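Local coordinates for protein cysteine hydrolase (Staphylococcus aureus, PDB 6KUA) that probably hydrolyses nicotinamide to nicotinic acid and ammonia, as a zinc-containing nicotinamidase of the isochorismatase family, at residues A[2-7]-A[40-45]; A[30-35]-A[83-88]; A[105-110]-A[135-140]; A[128-133]-A[153-158]. All coordinates share one frame; numbering follows the deposited sequence.

Contact 1: A[2-7]-A[40-45]; sequences THRALL and NDFNYY
Phe42, on helix 32-44, is sandwiched between two side chains of strand 4-9, with Arg4 over one face of its ring and Leu6 over the other. The guanidinium lies flat on the ring, planes 11° apart, with Arg4 CZ 3.9 Å from the Phe42 centroid, a cation-pi stack placed over the centre. On the opposite face Leu6 CB stands 3.6 Å from the same centroid and makes a CH-pi contact. Arg4 and Leu6 are two residues apart on the strand, and Phe42 CE2 comes obliquely to the backbone between them, 3.3 Å from Ala5 C. Arg4 CG sits between the backbone N and the carbonyl carbon (chi1 58°), and the chain then runs extended to NE, its CD 3.7 Å from Phe42 CE2. Beyond the ring, Arg4 NH2 donates to Asp41 OD2 at 2.6 Å, close to the guanidinium plane but on the anti side of the carboxylate and well out of its plane, which is turned 76° from the guanidinium. A weak second bond joins NH1 to the same oxygen. Tyr45 CD2 comes obliquely to NH2, 3.6 Å away. With the Phe42 ring over one face, Asp41 at its NH1 and NH2 end and Asp47 at NE, the guanidinium is fixed in its rotation and would favour the charged form, while tying the helix to the strand.

Contact 2: A[30-35]-A[83-88]; sequences NIEDFI and YGKVGK
In the alpha/beta fold of the isochorismatase family, helices cover a central parallel sheet, and here the opening turn of helix 32-44 meets the N-terminal part of helix 84-93 through Glu32, Asp33 and Ile35 against Tyr83, Gly84, Lys85 and Val86. A carboxylate of one helix takes a backbone N-H near the start of the other. Glu32 chi1 (177°) places CG anti to the backbone N; the chain continues extended to CD, and OE1 meets Lys85 N at 2.6 Å. That bond is fairly straight, 166° at the hydrogen, and meets the oxygen on its anti side, somewhat out of the carboxylate plane. The negative charge so placed would interact favourably with the positive end of the helix dipole. Glu32 OE1 lies 3.3 Å from Gly84 CA, where a CB would collide with it, and the positive phi of this residue also favours glycine. Tyr83 CE2 approaches Glu32 OE1 obliquely at 3.8 Å. The Lys85 side chain crosses that of Glu32 at about a right angle, its CG 3.5 Å from OE1, and continues extended toward Asp33. Deeper in, Ile35 CG2 rests on Val86 CG2, 3.7 Å apart, and Tyr11 packs against both of these side chains and Glu32. At the solvent side the salt bridge closes the contact: Lys85 NZ lies 3.0 Å from Asp33 OD1, on its syn lone pair.

Contact 3: A[105-110]-A[135-140]; sequences TRYDSF and DICVLH
The Tyr107 ring has Ile136 CG2 over one face, 3.7 Å from its centroid and offset toward the rim, while Cys137 SG lies near its plane at the edge and 3.7 Å from Tyr107 CB. The edge of Tyr107 turns toward the face of His140 in an offset edge-to-face pair, planes 87° apart; the nearest atoms are Tyr107 CD2 and His140 CE1, 3.5 Å apart. Tyr107 CG, anti to the carbonyl carbon (chi1 -49°), is thereby set near both Ile136 CG2 and His140 ND1. At the imidazole edge a water bridges His140 ND1 to Asp108 N. A second water joins Asp108 OD2 to His140 O, and Phe110 N donates to Asp108 OD1 at 2.8 Å from above the carboxylate plane, closing an Asx turn. Tyr107 OH hydrogen-bonds Ser177 O and His140 NE2 hydrogen-bonds His173 NE2, both of the second subunit, while Asp108 OD2 pairs with Ser144 OG. Cys137 touches Asp10, and Lys104 NZ hydrogen-bonds Tyr107 O, consistent with the Cys-Asp-Lys site of related nicotinamidases. With Tyr107 about 6 Å from the bound zinc ion, apolar and aromatic contacts backed by waters hold the loop against helix 137-147, beside the probable active site and at the subunit interface.

Contact 4: A[128-133]-A[153-158]; sequences EIVGVC and SVPAEG
Ser153 O is approached by two groups of the neighbouring strand: Ile129 N donates to it at 2.8 Å, nearly along the C=O axis, and Glu128 CA adds a CA-H...O contact at 3.2 Å. The pairing belongs to a beta-alpha-beta crossover, in which parallel strands 126-132 and 151-160 are joined through helix 137-147. Glu128 and Ser153 form the parallel bridge, their side chains on the same face of the sheet. Past this point strand 151-160 leaves its partner: a short turn, closed by Gly158 N bonding Pro155 O, interrupts the pairing before Gly158 returns to strand 126-132 with a second link, Gly131 N to Gly158 O, 2.8 Å and 159° at the hydrogen. Pro155, at this break, packs on strand 126-132. Its CG meets Val130 CG1 at 4.1 Å and its CD packs on Ile129 O, while Glu128, crossing the proline at about a right angle, brings OE2 to 3.9 Å from Pro155 CG. Glu128 CG, anti to the backbone N (chi1 -175°), is placed against Ser153 O and Pro155 CD, and the same OE2 is salt-bridged to Arg38 NE of helix 32-44. Val154 CG1 lies 3.6 Å from Ile129 O. The glycines suit the geometry: at the backbone angles of Gly131 a CB would be jammed against the carbonyl O of Val130, and at Gly158 a CB would clash with Val130 CG1. The carbonyl of Gly158 is close too, its O 3.2 Å from Val130 CB.

In the fold
Contact 4 lies closest to the chain's centre and is held mainly by backbone bonds between sheet strands; contact 3, also buried, relies on aromatic packing and waters, and the second subunit reaches it. Contacts 1 and 2 are partly buried and share helix 32-44, one at its C-terminal end and one at its start, and both add salt bridges to apolar packing. Strands 4-9 and 126-132 are sheet neighbours, so contact 1 joins contact 4 directly, with Leu7 N probably bonding Glu128 O. Phe34 of contact 2 packs on Pro155 and Gly158 of contact 4. Contact 3 follows on, Val138 N probably bonding Cys133 O where strand 126-132 gives way to helix 137-147.

Contact 1: A[2-7]-A[40-45]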
loop_
_atom_site.group_PDB
_atom_site.type_symbol
_atom_site.label_atom_id
_atom_site.label_comp_id
_atom_site.label_asym_id
_atom_site.label_seq_id
_atom_site.Cartn_x
_atom_site.Cartn_y
_atom_site.Cartn_z
ATOM N N THR A 2 24.534 -9.868 4.622
ATOM C CA THR A 2 23.878 -10.915 3.839
ATOM C C THR A 2 22.410 -10.626 3.567
ATOM O O THR A 2 21.819 -11.240 2.672
ATOM C CB THR A 2 24.001 -12.266 4.569
ATOM O OG1 THR A 2 25.390 -12.593 4.721
ATOM C CG2 THR A 2 23.297 -13.410 3.811
ATOM N N HIS A 3 21.816 -9.712 4.319
ATOM C CA HIS A 3 20.415 -9.344 4.199
ATOM C C HIS A 3 20.293 -7.957 3.581
ATOM O O HIS A 3 19.534 -7.121 4.064
ATOM C CB HIS A 3 19.748 -9.391 5.574
ATOM C CG HIS A 3 19.955 -10.689 6.290
ATOM N ND1 HIS A 3 19.113 -11.770 6.128
ATOM C CD2 HIS A 3 20.924 -11.091 7.145
ATOM C CE1 HIS A 3 19.555 -12.781 6.854
ATOM N NE2 HIS A 3 20.647 -12.392 7.489
ATOM N N ARG A 4 21.085 -7.693 2.537
ATOM C CA ARG A 4 21.210 -6.365 1.953
ATOM C C ARG A 4 20.934 -6.417 0.454
ATOM O O ARG A 4 21.133 -7.441 -0.204
ATOM C CB ARG A 4 22.601 -5.752 2.215
ATOM C CG ARG A 4 23.778 -6.576 1.696
ATOM C CD ARG A 4 25.118 -5.811 1.771
ATOM N NE ARG A 4 26.120 -6.383 0.861
ATOM C CZ ARG A 4 27.247 -5.780 0.471
ATOM N NH1 ARG A 4 27.559 -4.569 0.899
ATOM N NH2 ARG A 4 28.067 -6.392 -0.371
ATOM N N ALA A 5 20.452 -5.300 -0.082
ATOM C CA ALA A 5 20.205 -5.191 -1.510
ATOM C C ALA A 5 20.629 -3.808 -1.962
ATOM O O ALA A 5 20.599 -2.844 -1.189
ATOM C CB ALA A 5 18.727 -5.457 -1.874
ATOM N N LEU A 6 21.070 -3.736 -3.209
ATOM C CA LEU A 6 21.457 -2.485 -3.827
ATOM C C LEU A 6 20.332 -2.038 -4.749
ATOM O O LEU A 6 19.864 -2.820 -5.584
ATOM C CB LEU A 6 22.766 -2.661 -4.606
ATOM C CG LEU A 6 23.266 -1.441 -5.375
ATOM C CD1 LEU A 6 23.690 -0.345 -4.420
ATOM C CD2 LEU A 6 24.425 -1.838 -6.266
ATOM N N LEU A 7 19.886 -0.802 -4.593
ATOM C CA LEU A 7 18.866 -0.227 -5.465
ATOM C C LEU A 7 19.527 0.835 -6.330
ATOM O O LEU A 7 20.015 1.844 -5.806
ATOM C CB LEU A 7 17.715 0.380 -4.655
ATOM C CG LEU A 7 17.061 -0.496 -3.584
ATOM C CD1 LEU A 7 15.831 0.181 -2.950
ATOM C CD2 LEU A 7 16.690 -1.867 -4.142
ATOM N N ASN A 40 29.637 -4.373 -8.267
ATOM C CA ASN A 40 30.608 -5.454 -8.142
ATOM C C ASN A 40 30.697 -5.947 -6.708
ATOM O O ASN A 40 30.830 -7.152 -6.469
ATOM C CB ASN A 40 31.976 -4.994 -8.638
ATOM C CG ASN A 40 32.062 -4.983 -10.148
ATOM O OD1 ASN A 40 31.616 -5.917 -10.800
ATOM N ND2 ASN A 40 32.622 -3.923 -10.712
ATOM N N ASP A 41 30.621 -5.032 -5.738
ATOM C CA ASP A 41 30.648 -5.440 -4.336
ATOM C C ASP A 41 29.505 -6.399 -4.020
ATOM O O ASP A 41 29.721 -7.505 -3.515
ATOM C CB ASP A 41 30.572 -4.208 -3.432
ATOM C CG ASP A 41 30.854 -4.538 -1.974
ATOM O OD1 ASP A 41 32.040 -4.573 -1.592
ATOM O OD2 ASP A 41 29.896 -4.756 -1.198
ATOM N N PHE A 42 28.272 -5.979 -4.301
ATOM C CA PHE A 42 27.117 -6.836 -4.054
ATOM C C PHE A 42 27.206 -8.134 -4.843
ATOM O O PHE A 42 26.897 -9.206 -4.317
ATOM C CB PHE A 42 25.827 -6.083 -4.400
ATOM C CG PHE A 42 25.362 -5.155 -3.304
ATOM C CD1 PHE A 42 26.050 -3.969 -3.040
ATOM C CD2 PHE A 42 24.263 -5.480 -2.516
ATOM C CE1 PHE A 42 25.636 -3.118 -2.026
ATOM C CE2 PHE A 42 23.841 -4.626 -1.495
ATOM C CZ PHE A 42 24.533 -3.446 -1.253
ATOM N N ASN A 43 27.606 -8.054 -6.117
ATOM C CA ASN A 43 27.677 -9.246 -6.955
ATOM C C ASN A 43 28.676 -10.249 -6.397
ATOM O O ASN A 43 28.401 -11.455 -6.360
ATOM C CB ASN A 43 28.046 -8.849 -8.384
ATOM C CG ASN A 43 27.889 -9.985 -9.363
ATOM O OD1 ASN A 43 26.771 -10.406 -9.676
ATOM N ND2 ASN A 43 29.013 -10.480 -9.872
ATOM N N TYR A 44 29.824 -9.758 -5.918
ATOM C CA TYR A 44 30.818 -10.617 -5.283
ATOM C C TYR A 44 30.184 -11.560 -4.272
ATOM O O TYR A 44 30.459 -12.765 -4.269
ATOM C CB TYR A 44 31.892 -9.762 -4.608
ATOM C CG TYR A 44 32.941 -10.576 -3.893
ATOM C CD1 TYR A 44 34.017 -11.132 -4.585
ATOM C CD2 TYR A 44 32.862 -10.797 -2.528
ATOM C CE1 TYR A 44 34.980 -11.887 -3.935
ATOM C CE2 TYR A 44 33.830 -11.542 -1.863
ATOM C CZ TYR A 44 34.888 -12.085 -2.577
ATOM O OH TYR A 44 35.835 -12.837 -1.916
ATOM N N TYR A 45 29.326 -11.028 -3.403
ATOM C CA TYR A 45 28.678 -11.836 -2.375
ATOM C C TYR A 45 27.385 -12.460 -2.859
ATOM O O TYR A 45 26.685 -13.090 -2.061
ATOM C CB TYR A 45 28.388 -10.990 -1.131
ATOM C CG TYR A 45 29.628 -10.525 -0.420
ATOM C CD1 TYR A 45 30.271 -11.347 0.499
ATOM C CD2 TYR A 45 30.160 -9.265 -0.657
ATOM C CE1 TYR A 45 31.405 -10.928 1.146
ATOM C CE2 TYR A 45 31.309 -8.836 0.002
ATOM C CZ TYR A 45 31.920 -9.673 0.895
ATOM O OH TYR A 45 33.051 -9.262 1.562
#

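Contact 2: A[30-35]-A[83-88]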
loop_
_atom_site.group_PDB
_atom_site.type_symbol
_atom_site.label_atom_id
_atom_site.label_comp_id
_atom_site.label_asym_id
_atom_site.label_seq_id
_atom_site.Cartn_x
_atom_site.Cartn_y
_atom_site.Cartn_z
ATOM N N ASN A 30 29.549 11.790 -12.786
ATOM C CA ASN A 30 30.642 11.655 -11.828
ATOM C C ASN A 30 30.418 10.549 -10.803
ATOM O O ASN A 30 31.334 10.264 -10.030
ATOM C CB ASN A 30 30.869 12.978 -11.094
ATOM C CG ASN A 30 31.171 14.124 -12.037
ATOM O OD1 ASN A 30 32.149 14.089 -12.782
ATOM N ND2 ASN A 30 30.343 15.155 -11.996
ATOM N N ILE A 31 29.238 9.926 -10.761
ATOM C CA ILE A 31 28.998 8.833 -9.822
ATOM C C ILE A 31 29.104 7.464 -10.488
ATOM O O ILE A 31 29.006 6.435 -9.800
ATOM C CB ILE A 31 27.630 9.000 -9.125
ATOM C CG1 ILE A 31 26.486 8.664 -10.078
ATOM C CG2 ILE A 31 27.447 10.417 -8.634
ATOM C CD1 ILE A 31 25.122 8.893 -9.470
ATOM N N GLU A 32 29.323 7.429 -11.807
ATOM C CA GLU A 32 29.378 6.183 -12.568
ATOM C C GLU A 32 30.379 5.195 -11.973
ATOM O O GLU A 32 30.061 4.019 -11.750
ATOM C CB GLU A 32 29.719 6.520 -14.029
ATOM C CG GLU A 32 29.894 5.342 -14.978
ATOM C CD GLU A 32 30.288 5.789 -16.387
ATOM O OE1 GLU A 32 29.899 5.120 -17.375
ATOM O OE2 GLU A 32 30.981 6.824 -16.508
ATOM N N ASP A 33 31.595 5.658 -11.690
ATOM C CA ASP A 33 32.616 4.750 -11.176
ATOM C C ASP A 33 32.213 4.170 -9.824
ATOM O O ASP A 33 32.472 2.993 -9.548
ATOM C CB ASP A 33 33.960 5.473 -11.063
ATOM C CG ASP A 33 34.745 5.478 -12.369
ATOM O OD1 ASP A 33 34.193 5.083 -13.426
ATOM O OD2 ASP A 33 35.929 5.893 -12.330
ATOM N N PHE A 34 31.577 4.978 -8.968
ATOM C CA PHE A 34 31.186 4.490 -7.648
ATOM C C PHE A 34 30.055 3.470 -7.741
ATOM O O PHE A 34 30.042 2.476 -7.009
ATOM C CB PHE A 34 30.777 5.661 -6.761
ATOM C CG PHE A 34 30.462 5.270 -5.347
ATOM C CD1 PHE A 34 29.165 4.927 -4.976
ATOM C CD2 PHE A 34 31.460 5.247 -4.388
ATOM C CE1 PHE A 34 28.871 4.573 -3.668
ATOM C CE2 PHE A 34 31.178 4.892 -3.078
ATOM C CZ PHE A 34 29.880 4.555 -2.719
ATOM N N ILE A 35 29.097 3.703 -8.628
ATOM C CA ILE A 35 27.991 2.763 -8.785
ATOM C C ILE A 35 28.498 1.422 -9.311
ATOM O O ILE A 35 28.114 0.357 -8.805
ATOM C CB ILE A 35 26.912 3.380 -9.693
ATOM C CG1 ILE A 35 26.258 4.585 -9.002
ATOM C CG2 ILE A 35 25.857 2.366 -10.041
ATOM C CD1 ILE A 35 25.112 5.174 -9.800
ATOM N N TYR A 83 23.124 3.774 -18.329
ATOM C CA TYR A 83 24.183 4.648 -18.802
ATOM C C TYR A 83 25.557 3.996 -18.665
ATOM O O TYR A 83 25.892 3.449 -17.613
ATOM C CB TYR A 83 24.159 5.964 -18.028
ATOM C CG TYR A 83 25.247 6.911 -18.452
ATOM C CD1 TYR A 83 25.112 7.666 -19.611
ATOM C CD2 TYR A 83 26.411 7.035 -17.719
ATOM C CE1 TYR A 83 26.099 8.528 -20.022
ATOM C CE2 TYR A 83 27.414 7.893 -18.120
ATOM C CZ TYR A 83 27.248 8.639 -19.281
ATOM O OH TYR A 83 28.226 9.510 -19.706
ATOM N N GLY A 84 26.344 4.062 -19.740
ATOM C CA GLY A 84 27.797 3.969 -19.653
ATOM C C GLY A 84 28.298 2.642 -19.131
ATOM O O GLY A 84 27.816 1.570 -19.511
ATOM N N LYS A 85 29.293 2.713 -18.242
ATOM C CA LYS A 85 29.857 1.502 -17.653
ATOM C C LYS A 85 28.834 0.728 -16.829
ATOM O O LYS A 85 28.938 -0.498 -16.713
ATOM C CB LYS A 85 31.065 1.845 -16.790
ATOM C CG LYS A 85 32.208 2.484 -17.559
ATOM C CD LYS A 85 33.320 2.913 -16.612
ATOM C CE LYS A 85 34.221 3.951 -17.263
ATOM N NZ LYS A 85 35.138 4.570 -16.264
ATOM N N VAL A 86 27.848 1.410 -16.242
ATOM C CA VAL A 86 26.811 0.690 -15.510
ATOM C C VAL A 86 25.993 -0.162 -16.472
ATOM O O VAL A 86 25.739 -1.344 -16.221
ATOM C CB VAL A 86 25.925 1.669 -14.716
ATOM C CG1 VAL A 86 24.692 0.957 -14.180
ATOM C CG2 VAL A 86 26.726 2.313 -13.590
ATOM N N GLY A 87 25.593 0.421 -17.599
ATOM C CA GLY A 87 24.873 -0.342 -18.608
ATOM C C GLY A 87 25.695 -1.477 -19.193
ATOM O O GLY A 87 25.164 -2.554 -19.480
ATOM N N LYS A 88 27.002 -1.251 -19.371
ATOM C CA LYS A 88 27.889 -2.311 -19.845
ATOM C C LYS A 88 27.932 -3.468 -18.859
ATOM O O LYS A 88 27.766 -4.634 -19.240
ATOM C CB LYS A 88 29.303 -1.763 -20.065
ATOM C CG LYS A 88 29.448 -0.789 -21.216
ATOM C CD LYS A 88 30.877 -0.790 -21.764
ATOM C CE LYS A 88 31.893 -0.336 -20.711
ATOM N NZ LYS A 88 32.666 0.885 -21.128
#

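Contact 3: A[105-110]-A[135-140]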
loop_
_atom_site.group_PDB
_atom_site.type_symbol
_atom_site.label_atom_id
_atom_site.label_comp_id
_atom_site.label_asym_id
_atom_site.label_seq_id
_atom_site.Cartn_x
_atom_site.Cartn_y
_atom_site.Cartn_z
ATOM N N THR A 105 6.430 3.502 -12.360
ATOM C CA THR A 105 5.606 4.527 -12.988
ATOM C C THR A 105 5.650 5.867 -12.260
ATOM O O THR A 105 5.183 6.867 -12.814
ATOM C CB THR A 105 4.142 4.049 -13.115
ATOM O OG1 THR A 105 3.593 3.718 -11.825
ATOM C CG2 THR A 105 4.044 2.815 -14.044
ATOM N N ARG A 106 6.189 5.922 -11.046
ATOM C CA ARG A 106 6.375 7.177 -10.319
ATOM C C ARG A 106 7.839 7.295 -9.915
ATOM O O ARG A 106 8.649 6.397 -10.171
ATOM C CB ARG A 106 5.456 7.261 -9.089
ATOM C CG ARG A 106 3.934 7.254 -9.380
ATOM C CD ARG A 106 3.451 8.470 -10.185
ATOM N NE ARG A 106 2.008 8.424 -10.466
ATOM C CZ ARG A 106 1.465 7.948 -11.594
ATOM N NH1 ARG A 106 0.144 7.946 -11.751
ATOM N NH2 ARG A 106 2.234 7.468 -12.575
ATOM N N TYR A 107 8.184 8.419 -9.281
ATOM C CA TYR A 107 9.544 8.580 -8.768
ATOM C C TYR A 107 9.894 7.474 -7.774
ATOM O O TYR A 107 11.010 6.941 -7.796
ATOM C CB TYR A 107 9.707 9.939 -8.085
ATOM C CG TYR A 107 9.221 11.148 -8.871
ATOM C CD1 TYR A 107 9.762 11.471 -10.107
ATOM C CD2 TYR A 107 8.238 11.982 -8.346
ATOM C CE1 TYR A 107 9.315 12.589 -10.818
ATOM C CE2 TYR A 107 7.791 13.099 -9.031
ATOM C CZ TYR A 107 8.336 13.400 -10.262
ATOM O OH TYR A 107 7.882 14.510 -10.937
ATOM N N ASP A 108 8.955 7.140 -6.879
ATOM C CA ASP A 108 9.186 6.181 -5.801
ATOM C C ASP A 108 9.277 4.769 -6.370
ATOM O O ASP A 108 8.310 4.255 -6.933
ATOM C CB ASP A 108 8.048 6.295 -4.784
ATOM C CG ASP A 108 8.084 5.225 -3.682
ATOM O OD1 ASP A 108 9.024 4.390 -3.599
ATOM O OD2 ASP A 108 7.132 5.237 -2.868
ATOM N N SER A 109 10.426 4.127 -6.164
ATOM C CA SER A 109 10.684 2.795 -6.708
ATOM C C SER A 109 9.756 1.724 -6.137
ATOM O O SER A 109 9.639 0.644 -6.733
ATOM C CB SER A 109 12.137 2.409 -6.427
ATOM O OG SER A 109 13.050 3.261 -7.119
ATOM N N PHE A 110 9.112 1.984 -4.997
ATOM C CA PHE A 110 8.208 1.017 -4.385
ATOM C C PHE A 110 6.755 1.183 -4.829
ATOM O O PHE A 110 5.949 0.274 -4.602
ATOM C CB PHE A 110 8.259 1.121 -2.860
ATOM C CG PHE A 110 9.578 0.709 -2.256
ATOM C CD1 PHE A 110 10.652 1.592 -2.216
ATOM C CD2 PHE A 110 9.740 -0.563 -1.720
ATOM C CE1 PHE A 110 11.875 1.212 -1.635
ATOM C CE2 PHE A 110 10.964 -0.957 -1.145
ATOM C CZ PHE A 110 12.027 -0.067 -1.106
ATOM N N ASP A 135 17.266 14.290 -4.596
ATOM C CA ASP A 135 16.105 14.884 -3.950
ATOM C C ASP A 135 14.806 14.618 -4.708
ATOM O O ASP A 135 13.794 15.268 -4.419
ATOM C CB ASP A 135 16.318 16.397 -3.758
ATOM C CG ASP A 135 16.546 17.127 -5.087
ATOM O OD1 ASP A 135 17.231 16.568 -5.971
ATOM O OD2 ASP A 135 16.036 18.251 -5.262
ATOM N N ILE A 136 14.799 13.681 -5.665
ATOM C CA ILE A 136 13.544 13.267 -6.300
ATOM C C ILE A 136 13.383 11.748 -6.177
ATOM O O ILE A 136 12.855 11.258 -5.175
ATOM C CB ILE A 136 13.464 13.747 -7.765
ATOM C CG1 ILE A 136 13.889 15.221 -7.841
ATOM C CG2 ILE A 136 12.042 13.589 -8.320
ATOM C CD1 ILE A 136 13.813 15.846 -9.195
ATOM N N CYS A 137 13.820 10.982 -7.189
ATOM C CA CYS A 137 13.574 9.536 -7.187
ATOM C C CYS A 137 14.267 8.834 -6.025
ATOM O O CYS A 137 13.696 7.920 -5.415
ATOM C CB CYS A 137 14.023 8.925 -8.512
ATOM S SG CYS A 137 12.963 9.464 -9.855
ATOM N N VAL A 138 15.507 9.217 -5.730
ATOM C CA VAL A 138 16.202 8.652 -4.579
ATOM C C VAL A 138 15.449 8.978 -3.292
ATOM O O VAL A 138 15.197 8.101 -2.452
ATOM C CB VAL A 138 17.644 9.178 -4.542
ATOM C CG1 VAL A 138 18.333 8.731 -3.278
ATOM C CG2 VAL A 138 18.401 8.735 -5.817
ATOM N N LEU A 139 15.076 10.251 -3.123
ATOM C CA LEU A 139 14.377 10.686 -1.914
ATOM C C LEU A 139 13.054 9.945 -1.744
ATOM O O LEU A 139 12.760 9.410 -0.669
ATOM C CB LEU A 139 14.131 12.205 -1.972
ATOM C CG LEU A 139 13.100 12.756 -0.972
ATOM C CD1 LEU A 139 13.699 12.806 0.415
ATOM C CD2 LEU A 139 12.570 14.157 -1.375
ATOM N N HIS A 140 12.234 9.920 -2.801
ATOM C CA HIS A 140 10.948 9.234 -2.721
ATOM C C HIS A 140 11.135 7.747 -2.441
ATOM O O HIS A 140 10.375 7.153 -1.666
ATOM C CB HIS A 140 10.152 9.441 -4.013
ATOM C CG HIS A 140 9.637 10.840 -4.198
ATOM N ND1 HIS A 140 8.428 11.109 -4.804
ATOM C CD2 HIS A 140 10.173 12.048 -3.883
ATOM C CE1 HIS A 140 8.238 12.418 -4.853
ATOM N NE2 HIS A 140 9.277 13.011 -4.297
HETATM O O HOH W 1 6.797 9.150 -6.243
HETATM O O HOH W 2 7.279 7.759 -1.700
#

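Contact 4: A[128-133]-A[153-158]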
loop_
_atom_site.group_PDB
_atom_site.type_symbol
_atom_site.label_atom_id
_atom_site.label_comp_id
_atom_site.label_asym_id
_atom_site.label_seq_id
_atom_site.Cartn_x
_atom_site.Cartn_y
_atom_site.Cartn_z
ATOM N N GLU A 128 20.784 -0.344 0.161
ATOM C CA GLU A 128 21.679 0.746 -0.199
ATOM C C GLU A 128 21.153 1.377 -1.478
ATOM O O GLU A 128 20.837 0.667 -2.435
ATOM C CB GLU A 128 23.106 0.228 -0.388
ATOM C CG GLU A 128 24.133 1.301 -0.638
ATOM C CD GLU A 128 25.555 0.738 -0.662
ATOM O OE1 GLU A 128 25.863 -0.198 0.120
ATOM O OE2 GLU A 128 26.360 1.227 -1.483
ATOM N N ILE A 129 21.036 2.701 -1.500
ATOM C CA ILE A 129 20.385 3.376 -2.613
ATOM C C ILE A 129 21.375 4.288 -3.317
ATOM O O ILE A 129 21.946 5.192 -2.700
ATOM C CB ILE A 129 19.161 4.184 -2.167
ATOM C CG1 ILE A 129 18.233 3.329 -1.320
ATOM C CG2 ILE A 129 18.413 4.664 -3.394
ATOM C CD1 ILE A 129 17.072 4.145 -0.731
ATOM N N VAL A 130 21.523 4.094 -4.624
ATOM C CA VAL A 130 22.388 4.928 -5.438
ATOM C C VAL A 130 21.606 5.349 -6.671
ATOM O O VAL A 130 20.597 4.736 -7.037
ATOM C CB VAL A 130 23.688 4.196 -5.831
ATOM C CG1 VAL A 130 24.396 3.665 -4.576
ATOM C CG2 VAL A 130 23.394 3.056 -6.822
ATOM N N GLY A 131 22.082 6.407 -7.319
ATOM C CA GLY A 131 21.424 6.841 -8.540
ATOM C C GLY A 131 21.067 8.307 -8.526
ATOM O O GLY A 131 21.732 9.102 -7.851
ATOM N N VAL A 132 20.032 8.685 -9.281
ATOM C CA VAL A 132 19.655 10.082 -9.466
ATOM C C VAL A 132 18.135 10.181 -9.466
ATOM O O VAL A 132 17.439 9.193 -9.690
ATOM C CB VAL A 132 20.215 10.668 -10.784
ATOM C CG1 VAL A 132 21.746 10.609 -10.813
ATOM C CG2 VAL A 132 19.579 9.971 -11.994
ATOM N N CYS A 133 17.602 11.372 -9.158
ATOM C CA CYS A 133 18.283 12.468 -8.478
ATOM C C CYS A 133 18.115 12.324 -6.982
ATOM O O CYS A 133 17.114 11.765 -6.528
ATOM C CB CYS A 133 17.730 13.832 -8.898
ATOM S SG CYS A 133 17.877 14.196 -10.615
ATOM N N SER A 153 20.931 2.903 3.549
ATOM C CA SER A 153 22.225 3.526 3.329
ATOM C C SER A 153 22.183 4.303 2.025
ATOM O O SER A 153 21.813 3.756 0.978
ATOM C CB SER A 153 23.347 2.473 3.310
ATOM O OG SER A 153 24.614 3.099 3.252
ATOM N N VAL A 154 22.529 5.584 2.085
ATOM C CA VAL A 154 22.654 6.369 0.858
ATOM C C VAL A 154 24.026 7.027 0.835
ATOM O O VAL A 154 24.208 8.111 1.415
ATOM C CB VAL A 154 21.541 7.422 0.722
ATOM C CG1 VAL A 154 21.649 8.093 -0.641
ATOM C CG2 VAL A 154 20.169 6.783 0.893
ATOM N N PRO A 155 25.014 6.411 0.187
ATOM C CA PRO A 155 26.363 6.993 0.163
ATOM C C PRO A 155 26.371 8.250 -0.685
ATOM O O PRO A 155 25.881 8.251 -1.813
ATOM C CB PRO A 155 27.221 5.884 -0.460
ATOM C CG PRO A 155 26.266 5.088 -1.274
ATOM C CD PRO A 155 24.959 5.109 -0.497
ATOM N N ALA A 156 26.922 9.329 -0.130
ATOM C CA ALA A 156 26.899 10.599 -0.846
ATOM C C ALA A 156 27.667 10.528 -2.159
ATOM O O ALA A 156 27.385 11.307 -3.074
ATOM C CB ALA A 156 27.465 11.706 0.043
ATOM N N GLU A 157 28.631 9.613 -2.272
ATOM C CA GLU A 157 29.360 9.400 -3.518
ATOM C C GLU A 157 28.549 8.632 -4.556
ATOM O O GLU A 157 29.001 8.502 -5.700
ATOM C CB GLU A 157 30.657 8.631 -3.233
ATOM C CG GLU A 157 31.914 9.473 -3.081
ATOM C CD GLU A 157 33.181 8.688 -3.470
ATOM O OE1 GLU A 157 33.639 8.805 -4.641
ATOM O OE2 GLU A 157 33.706 7.942 -2.605
ATOM N N GLY A 158 27.383 8.101 -4.179
ATOM C CA GLY A 158 26.622 7.235 -5.053
ATOM C C GLY A 158 25.345 7.844 -5.590
ATOM O O GLY A 158 24.602 7.174 -6.317
#